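Local structure of protease (4L9D) at residues A10-K15 with Y62-T67; W39-G44 with P52-T57. The protein is the first PKD domain of the secreted Vibrio cholerae metalloprotease PrtV, a beta-sandwich module whose calcium binding regulates flexibility between the domains of the protease. One frame throughout, in Å; residues are numbered along the deposited sequence. Where two conformers were deposited one is given.

Contact 1 of 2, residues A10-K15 with Y62-T67; sequences ARFELK and YSVTLT
Across the core of the PKD beta-sandwich, F12 and L14 from strand 12-17 of one sheet meet V64 and L66 from strand 60-70 of the other. The two short strand segments run roughly antiparallel, at 145°, but their axes stay 9.5 Å apart and no hydrogen bond joins them: this is sheet-on-sheet packing, filled by side chains. F12 and L66 carry most of it. The CG of F12 sits between the backbone N and the carbonyl carbon (chi1 59°), and the ring reaches toward the facing strand between V64 and L66. On the L66 side the ring and the leucine pass side by side, pointing opposite ways, with F12 CD2 and L66 CB 3.6 Å apart. At the other end, F12 CZ lies 3.8 Å from V64 CG1, while V64 O approaches CZ at the ring edge, near the ring plane, at 3.5 Å. Neighbours from the sheet of strand 60-70 also meet the ring: H78 edge-to-face, and W39 with its plane inclined to that of F12. Further along, L14 and V64 meet tip to tip, L14 CD1 standing 3.9 Å from V64 CG2. The opposite end of the contact is closer in the backbone, the CA atoms of A10 and T67 being 6.2 Å apart. There the methyl of A10 points at the facing strand, and R11 turns its side chain outward, where NE bonds to T26 O. L66 CD2 comes 4.0 Å from R11 O. Beside it, A10 CB rests 3.6 Å from L66 O.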
ATOM      1  N   ALA A  10       9.056   4.016  -1.207  1.00  4.36           N
ATOM      2  CA  ALA A  10       7.765   3.333  -1.258  1.00  3.75           C
ATOM      3  C   ALA A  10       6.898   3.965  -2.346  1.00  3.56           C
ATOM      4  O   ALA A  10       6.798   5.193  -2.427  1.00  3.97           O
ATOM      5  CB  ALA A  10       7.036   3.445   0.083  1.00  4.27           C
ATOM      6  N   ARG A  11       6.231   3.111  -3.125  1.00  3.89           N
ATOM      7  CA  ARG A  11       5.342   3.628  -4.183  1.00  3.65           C
ATOM      8  C   ARG A  11       4.452   2.516  -4.654  1.00  3.75           C
ATOM      9  O   ARG A  11       4.860   1.338  -4.670  1.00  4.42           O
ATOM     10  CB  ARG A  11       6.206   4.182  -5.353  1.00  3.84           C
ATOM     11  CG  ARG A  11       5.407   5.058  -6.301  1.00  4.02           C
ATOM     12  CD  ARG A  11       6.312   5.658  -7.407  1.00  4.20           C
ATOM     13  NE  ARG A  11       6.915   4.592  -8.166  1.00  4.82           N
ATOM     14  CZ  ARG A  11       7.602   4.785  -9.310  1.00  5.60           C
ATOM     15  NH1 ARG A  11       7.661   5.992  -9.876  1.00  5.59           N
ATOM     16  NH2 ARG A  11       8.156   3.758  -9.885  1.00  8.74           N
ATOM     17  N   PHE A  12       3.226   2.862  -5.035  1.00  3.91           N
ATOM     18  CA  PHE A  12       2.279   1.859  -5.530  1.00  4.05           C
ATOM     19  C   PHE A  12       1.244   2.580  -6.424  1.00  4.10           C
ATOM     20  O   PHE A  12       1.121   3.794  -6.379  1.00  5.44           O
ATOM     21  CB  PHE A  12       1.592   1.091  -4.398  1.00  4.51           C
ATOM     22  CG  PHE A  12       0.822   1.978  -3.443  1.00  4.40           C
ATOM     23  CD1 PHE A  12      -0.414   2.459  -3.754  1.00  5.27           C
ATOM     24  CD2 PHE A  12       1.313   2.269  -2.178  1.00  4.94           C
ATOM     25  CE1 PHE A  12      -1.093   3.259  -2.861  1.00  5.95           C
ATOM     26  CE2 PHE A  12       0.629   3.078  -1.304  1.00  5.02           C
ATOM     27  CZ  PHE A  12      -0.616   3.560  -1.632  1.00  4.93           C
ATOM     28  N   GLU A  13       0.507   1.756  -7.155  1.00  4.81           N
ATOM     29  CA  GLU A  13      -0.684   2.250  -7.855  1.00  4.73           C
ATOM     30  C   GLU A  13      -1.861   1.319  -7.522  1.00  4.58           C
ATOM     31  O   GLU A  13      -1.655   0.096  -7.319  1.00  6.65           O
ATOM     32  CB  GLU A  13      -0.468   2.298  -9.371  1.00  5.37           C
ATOM     33  CG  GLU A  13       0.685   3.195  -9.732  1.00  5.72           C
ATOM     34  CD  GLU A  13       0.908   3.472 -11.208  1.00  5.90           C
ATOM     35  OE1 GLU A  13       0.057   3.083 -12.036  1.00  8.38           O
ATOM     36  OE2 GLU A  13       1.941   4.146 -11.534  1.00  7.33           O
ATOM     37  N   LEU A  14      -3.061   1.841  -7.472  1.00  5.18           N
ATOM     38  CA  LEU A  14      -4.256   1.097  -7.072  1.00  5.62           C
ATOM     39  C   LEU A  14      -5.284   1.095  -8.203  1.00  5.34           C
ATOM     40  O   LEU A  14      -5.457   2.073  -8.913  1.00  8.38           O
ATOM     41  CB  LEU A  14      -4.884   1.730  -5.873  1.00  6.03           C
ATOM     42  CG  LEU A  14      -4.008   1.856  -4.642  1.00  5.63           C
ATOM     43  CD1 LEU A  14      -4.783   2.495  -3.464  1.00  7.78           C
ATOM     44  CD2 LEU A  14      -3.392   0.538  -4.223  1.00  6.07           C
ATOM     45  N   LYS A  15      -6.007  -0.014  -8.275  1.00  6.32           N
ATOM     46  CA  LYS A  15      -7.151  -0.161  -9.153  0.50  6.85           C
ATOM     47  C   LYS A  15      -8.372  -0.474  -8.278  1.00  6.04           C
ATOM     48  O   LYS A  15      -8.397  -1.499  -7.592  1.00  8.39           O
ATOM     49  CB  LYS A  15      -7.001  -1.246 -10.182  0.50  9.93           C
ATOM     50  CG  LYS A  15      -8.177  -1.225 -11.164  0.50 14.99           C
ATOM     51  CD  LYS A  15      -8.255  -2.498 -11.994  0.50 18.99           C
ATOM     52  CE  LYS A  15      -8.825  -3.702 -11.232  0.50 25.06           C
ATOM     53  NZ  LYS A  15     -10.302  -3.625 -10.947  0.50 27.72           N
ATOM     54  N   TYR A  62     -10.816   6.353   2.170  1.00  5.06           N
ATOM     55  CA  TYR A  62      -9.844   5.618   2.987  1.00  4.00           C
ATOM     56  C   TYR A  62      -8.452   5.938   2.539  1.00  4.21           C
ATOM     57  O   TYR A  62      -8.156   5.994   1.325  1.00  5.48           O
ATOM     58  CB  TYR A  62     -10.091   4.086   2.871  1.00  4.40           C
ATOM     59  CG  TYR A  62     -11.454   3.659   3.348  1.00  4.21           C
ATOM     60  CD1 TYR A  62     -11.655   3.321   4.683  1.00  4.22           C
ATOM     61  CD2 TYR A  62     -12.518   3.600   2.494  1.00  5.03           C
ATOM     62  CE1 TYR A  62     -12.901   2.852   5.111  1.00  4.17           C
ATOM     63  CE2 TYR A  62     -13.768   3.159   2.923  1.00  4.83           C
ATOM     64  CZ  TYR A  62     -13.952   2.793   4.239  1.00  4.68           C
ATOM     65  OH  TYR A  62     -15.163   2.309   4.730  1.00  5.16           O
ATOM     66  N   SER A  63      -7.536   6.112   3.488  0.80  3.71           N
ATOM     67  CA  SER A  63      -6.144   6.312   3.213  0.80  3.90           C
ATOM     68  C   SER A  63      -5.382   4.974   3.179  0.80  3.73           C
ATOM     69  O   SER A  63      -5.419   4.240   4.150  0.80  3.82           O
ATOM     70  CB  SER A  63      -5.543   7.217   4.250  0.80  5.28           C
ATOM     71  OG  SER A  63      -6.121   8.499   4.225  0.80  7.33           O
ATOM     72  N   VAL A  64      -4.764   4.713   2.051  1.00  3.74           N
ATOM     73  CA  VAL A  64      -3.944   3.499   1.901  1.00  3.51           C
ATOM     74  C   VAL A  64      -2.495   3.896   2.044  1.00  3.30           C
ATOM     75  O   VAL A  64      -1.991   4.778   1.321  1.00  4.34           O
ATOM     76  CB  VAL A  64      -4.172   2.874   0.531  1.00  3.87           C
ATOM     77  CG1 VAL A  64      -3.308   1.673   0.352  1.00  4.06           C
ATOM     78  CG2 VAL A  64      -5.622   2.472   0.386  1.00  5.39           C
ATOM     79  N   THR A  65      -1.797   3.268   2.985  1.00  3.52           N
ATOM     80  CA  THR A  65      -0.429   3.551   3.305  1.00  3.76           C
ATOM     81  C   THR A  65       0.424   2.307   3.094  1.00  3.52           C
ATOM     82  O   THR A  65       0.031   1.206   3.525  1.00  4.70           O
ATOM     83  CB  THR A  65      -0.370   4.048   4.790  1.00  4.32           C
ATOM     84  OG1 THR A  65      -1.261   5.170   4.953  1.00  5.34           O
ATOM     85  CG2 THR A  65       1.004   4.459   5.157  1.00  5.94           C
ATOM     86  N   LEU A  66       1.573   2.471   2.476  1.00  3.52           N
ATOM     87  CA  LEU A  66       2.565   1.405   2.313  1.00  3.65           C
ATOM     88  C   LEU A  66       3.878   1.840   2.906  1.00  3.35           C
ATOM     89  O   LEU A  66       4.409   2.892   2.520  1.00  3.78           O
ATOM     90  CB  LEU A  66       2.788   1.075   0.833  1.00  3.53           C
ATOM     91  CG  LEU A  66       3.955   0.097   0.551  1.00  3.98           C
ATOM     92  CD1 LEU A  66       3.722  -1.277   1.184  1.00  4.55           C
ATOM     93  CD2 LEU A  66       4.201  -0.027  -0.925  1.00  4.65           C
ATOM     94  N   THR A  67       4.439   1.003   3.769  1.00  3.59           N
ATOM     95  CA  THR A  67       5.803   1.136   4.237  1.00  3.78           C
ATOM     96  C   THR A  67       6.623   0.003   3.667  1.00  3.87           C
ATOM     97  O   THR A  67       6.194  -1.163   3.731  1.00  5.63           O
ATOM     98  CB  THR A  67       5.821   1.096   5.797  1.00  4.68           C
ATOM     99  OG1 THR A  67       5.149   2.236   6.321  1.00  4.59           O
ATOM    100  CG2 THR A  67       7.250   1.102   6.353  1.00  5.41           C
TER

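Contact 2 of 2, residues W39-G44 with P52-T57; sequences WDFGNG and PTWSYT
The hydroxyl of Y56 is gripped twice: it donates to F41 O at 2.7 Å and accepts the indole N-H of W54, whose NE1 lies 3.0 Å from Y56 OH. The first bond lies in the carbonyl plane of F41, on a lone pair (C=O...O angle 137°); in the second, OH lies near the plane of the indole. The first ties the turn after strand 34-40 to the residue just past strand 53-55; the second, within 52-57, links the phenol to the indole. Together they would resist rotation of both groups. F41 and W54 stack face to face, the phenyl centroid 3.6 Å from that of the five-membered ring and the planes 10° apart. Over the indole, F41 CD1 lies above the centre; the closest atoms are F41 CE1 and W54 CE3, at 3.3 Å. W54 CB makes a CH-pi contact over the F41 face. P52 serves two rings: its CG lies at the edge of F41, and its CD sits over the W39 face, 3.5 Å from the centroid of the five-membered ring in a CH-pi contact. W39 completes the aromatic cluster, meeting W54 obliquely with W39 CZ3 4.0 Å from W54 CH2. At the outer end, N43 crosses the Y56 ring obliquely, ND2 coming 3.6 Å from Y56 CD1, while N43 OD1 accepts from Q45 N. The cluster lies between the two sheets of the sandwich: V21 and S23 of strand 20-25, in the sheet of strand 53-55, touch W54, V64 of strand 60-70 touches W39, W54 and Y56, and S47 of strand 46-47 borders W39, F41 and P52.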
ATOM      1  N   TRP A  39       1.431  -2.855   4.533  1.00  3.15           N
ATOM      2  CA  TRP A  39       0.294  -2.120   3.975  1.00  3.66           C
ATOM      3  C   TRP A  39      -0.713  -1.890   5.079  1.00  3.52           C
ATOM      4  O   TRP A  39      -0.951  -2.749   5.948  1.00  3.95           O
ATOM      5  CB  TRP A  39      -0.424  -2.983   2.885  1.00  4.11           C
ATOM      6  CG  TRP A  39       0.296  -3.151   1.621  1.00  3.92           C
ATOM      7  CD1 TRP A  39       1.237  -4.121   1.327  1.00  3.75           C
ATOM      8  CD2 TRP A  39       0.156  -2.354   0.450  1.00  3.90           C
ATOM      9  NE1 TRP A  39       1.668  -3.984   0.030  1.00  3.83           N
ATOM     10  CE2 TRP A  39       1.019  -2.904  -0.538  1.00  4.00           C
ATOM     11  CE3 TRP A  39      -0.615  -1.254   0.112  1.00  4.24           C
ATOM     12  CZ2 TRP A  39       1.060  -2.403  -1.854  1.00  4.75           C
ATOM     13  CZ3 TRP A  39      -0.532  -0.748  -1.159  1.00  4.66           C
ATOM     14  CH2 TRP A  39       0.294  -1.305  -2.137  1.00  4.86           C
ATOM     15  N   ASP A  40      -1.365  -0.739   4.980  1.00  3.92           N
ATOM     16  CA  ASP A  40      -2.298  -0.252   5.998  1.00  3.61           C
ATOM     17  C   ASP A  40      -3.435   0.368   5.209  1.00  3.54           C
ATOM     18  O   ASP A  40      -3.265   1.388   4.539  1.00  4.02           O
ATOM     19  CB  ASP A  40      -1.506   0.699   6.872  1.00  4.35           C
ATOM     20  CG  ASP A  40      -2.263   1.628   7.763  1.00  4.17           C
ATOM     21  OD1 ASP A  40      -3.514   1.693   7.713  1.00  4.45           O
ATOM     22  OD2 ASP A  40      -1.574   2.360   8.550  1.00  5.87           O
ATOM     23  N   PHE A  41      -4.619  -0.268   5.216  1.00  3.31           N
ATOM     24  CA  PHE A  41      -5.654   0.085   4.293  1.00  3.49           C
ATOM     25  C   PHE A  41      -6.567   1.219   4.750  1.00  3.60           C
ATOM     26  O   PHE A  41      -7.524   1.575   4.068  1.00  4.23           O
ATOM     27  CB  PHE A  41      -6.466  -1.173   3.928  1.00  3.86           C
ATOM     28  CG  PHE A  41      -5.602  -2.325   3.377  1.00  3.67           C
ATOM     29  CD1 PHE A  41      -4.615  -2.120   2.469  1.00  4.10           C
ATOM     30  CD2 PHE A  41      -5.874  -3.610   3.804  1.00  4.80           C
ATOM     31  CE1 PHE A  41      -3.887  -3.186   1.960  1.00  4.32           C
ATOM     32  CE2 PHE A  41      -5.110  -4.690   3.325  1.00  5.49           C
ATOM     33  CZ  PHE A  41      -4.153  -4.453   2.377  1.00  4.88           C
ATOM     34  N   GLY A  42      -6.276   1.800   5.907  1.00  3.34           N
ATOM     35  CA  GLY A  42      -7.043   2.971   6.363  1.00  3.61           C
ATOM     36  C   GLY A  42      -8.370   2.604   6.977  1.00  3.22           C
ATOM     37  O   GLY A  42      -9.253   3.452   7.078  1.00  3.76           O
ATOM     38  N   ASN A  43      -8.522   1.349   7.410  1.00  3.91           N
ATOM     39  CA  ASN A  43      -9.771   0.811   7.942  1.00  3.59           C
ATOM     40  C   ASN A  43      -9.523  -0.150   9.114  1.00  3.63           C
ATOM     41  O   ASN A  43     -10.472  -0.854   9.495  1.00  4.41           O
ATOM     42  CB  ASN A  43     -10.547   0.096   6.841  1.00  3.88           C
ATOM     43  CG  ASN A  43      -9.844  -1.152   6.383  1.00  3.68           C
ATOM     44  OD1 ASN A  43      -8.618  -1.301   6.567  1.00  4.02           O
ATOM     45  ND2 ASN A  43     -10.584  -2.060   5.746  1.00  4.35           N
ATOM     46  N   GLY A  44      -8.308  -0.202   9.594  1.00  3.89           N
ATOM     47  CA  GLY A  44      -7.924  -1.138  10.659  1.00  4.42           C
ATOM     48  C   GLY A  44      -7.250  -2.411  10.169  1.00  4.06           C
ATOM     49  O   GLY A  44      -6.699  -3.177  10.938  1.00  5.30           O
ATOM     50  N   PRO A  52      -1.103  -6.847  -2.278  1.00  3.72           N
ATOM     51  CA  PRO A  52      -2.349  -7.481  -1.853  1.00  4.32           C
ATOM     52  C   PRO A  52      -3.574  -6.955  -2.639  1.00  3.95           C
ATOM     53  O   PRO A  52      -3.543  -5.893  -3.274  1.00  4.65           O
ATOM     54  CB  PRO A  52      -2.422  -7.168  -0.369  1.00  4.67           C
ATOM     55  CG  PRO A  52      -1.712  -5.844  -0.255  1.00  5.24           C
ATOM     56  CD  PRO A  52      -0.613  -5.894  -1.274  1.00  4.22           C
ATOM     57  N   THR A  53      -4.657  -7.691  -2.465  1.00  4.41           N
ATOM     58  CA  THR A  53      -6.008  -7.297  -2.847  0.50  4.25           C
ATOM     59  C   THR A  53      -6.845  -7.227  -1.535  1.00  4.35           C
ATOM     60  O   THR A  53      -6.634  -8.052  -0.647  1.00  5.95           O
ATOM     61  CB  THR A  53      -6.603  -8.306  -3.855  0.50  5.64           C
ATOM     62  OG1 THR A  53      -5.722  -8.468  -4.957  0.60  7.98           O
ATOM     63  CG2 THR A  53      -7.969  -7.802  -4.300  0.60  6.74           C
ATOM     64  N   TRP A  54      -7.736  -6.273  -1.429  1.00  4.14           N
ATOM     65  CA  TRP A  54      -8.492  -6.089  -0.212  1.00  4.67           C
ATOM     66  C   TRP A  54      -9.837  -5.447  -0.549  1.00  4.66           C
ATOM     67  O   TRP A  54     -10.096  -5.088  -1.692  1.00  5.27           O
ATOM     68  CB  TRP A  54      -7.723  -5.235   0.812  1.00  4.38           C
ATOM     69  CG  TRP A  54      -7.473  -3.837   0.406  1.00  4.39           C
ATOM     70  CD1 TRP A  54      -8.175  -2.710   0.829  1.00  4.76           C
ATOM     71  CD2 TRP A  54      -6.345  -3.325  -0.353  1.00  4.02           C
ATOM     72  NE1 TRP A  54      -7.572  -1.581   0.336  1.00  4.63           N
ATOM     73  CE2 TRP A  54      -6.433  -1.917  -0.339  1.00  4.46           C
ATOM     74  CE3 TRP A  54      -5.251  -3.938  -0.981  1.00  4.33           C
ATOM     75  CZ2 TRP A  54      -5.462  -1.117  -0.936  1.00  4.49           C
ATOM     76  CZ3 TRP A  54      -4.307  -3.142  -1.544  1.00  4.52           C
ATOM     77  CH2 TRP A  54      -4.395  -1.753  -1.510  1.00  4.95           C
ATOM     78  N   SER A  55     -10.702  -5.292   0.474  1.00  5.23           N
ATOM     79  CA  SER A  55     -11.986  -4.638   0.266  0.80  5.24           C
ATOM     80  C   SER A  55     -12.441  -3.977   1.549  1.00  5.19           C
ATOM     81  O   SER A  55     -12.042  -4.304   2.670  1.00  5.71           O
ATOM     82  CB  SER A  55     -13.022  -5.621  -0.244  0.80  5.66           C
ATOM     83  OG  SER A  55     -13.209  -6.696   0.743  0.80  7.15           O
ATOM     84  N   TYR A  56     -13.389  -3.056   1.339  1.00  4.98           N
ATOM     85  CA  TYR A  56     -14.056  -2.333   2.409  1.00  5.15           C
ATOM     86  C   TYR A  56     -15.539  -2.779   2.508  1.00  5.17           C
ATOM     87  O   TYR A  56     -16.005  -3.586   1.699  1.00  6.51           O
ATOM     88  CB  TYR A  56     -13.963  -0.811   2.115  1.00  4.89           C
ATOM     89  CG  TYR A  56     -12.543  -0.327   1.983  1.00  4.44           C
ATOM     90  CD1 TYR A  56     -11.817   0.022   3.106  1.00  4.28           C
ATOM     91  CD2 TYR A  56     -11.938  -0.225   0.752  1.00  4.82           C
ATOM     92  CE1 TYR A  56     -10.506   0.409   3.007  1.00  3.95           C
ATOM     93  CE2 TYR A  56     -10.598   0.160   0.646  1.00  4.96           C
ATOM     94  CZ  TYR A  56      -9.905   0.519   1.763  1.00  3.66           C
ATOM     95  OH  TYR A  56      -8.599   0.930   1.632  1.00  4.14           O
ATOM     96  N   THR A  57     -16.215  -2.350   3.547  1.00  4.59           N
ATOM     97  CA  THR A  57     -17.619  -2.622   3.767  1.00  4.42           C
ATOM     98  C   THR A  57     -18.493  -1.383   3.534  1.00  5.25           C
ATOM     99  O   THR A  57     -19.528  -1.416   2.906  1.00  7.21           O
ATOM    100  CB  THR A  57     -17.796  -3.270   5.151  1.00  4.95           C
ATOM    101  OG1 THR A  57     -17.158  -4.535   5.156  1.00  5.92           O
ATOM    102  CG2 THR A  57     -19.247  -3.468   5.506  1.00  5.98           C
TER

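Overall arrangement
Contacts 1 and 2 are adjoining parts of one sandwich core, their centres 10 Å apart. Strands 60-70 and 34-40 are neighbours in the same sheet, where T65 O and D40 N, 2.8 Å apart, probably share a hydrogen bond. Strands 12-17 and 53-55 are the two outer strands of the opposing sheet. W39 joins the two contacts, its CH2 lying 3.5 Å from F12 CB, and Y62 stacks on Y56, with Y62 CG 3.4 Å from Y56 CE1. Contact 2 lies away from the metal sites. Contact 1 comes nearer: the side chain of A10 is about 10 Å from that of the calcium ligand D70.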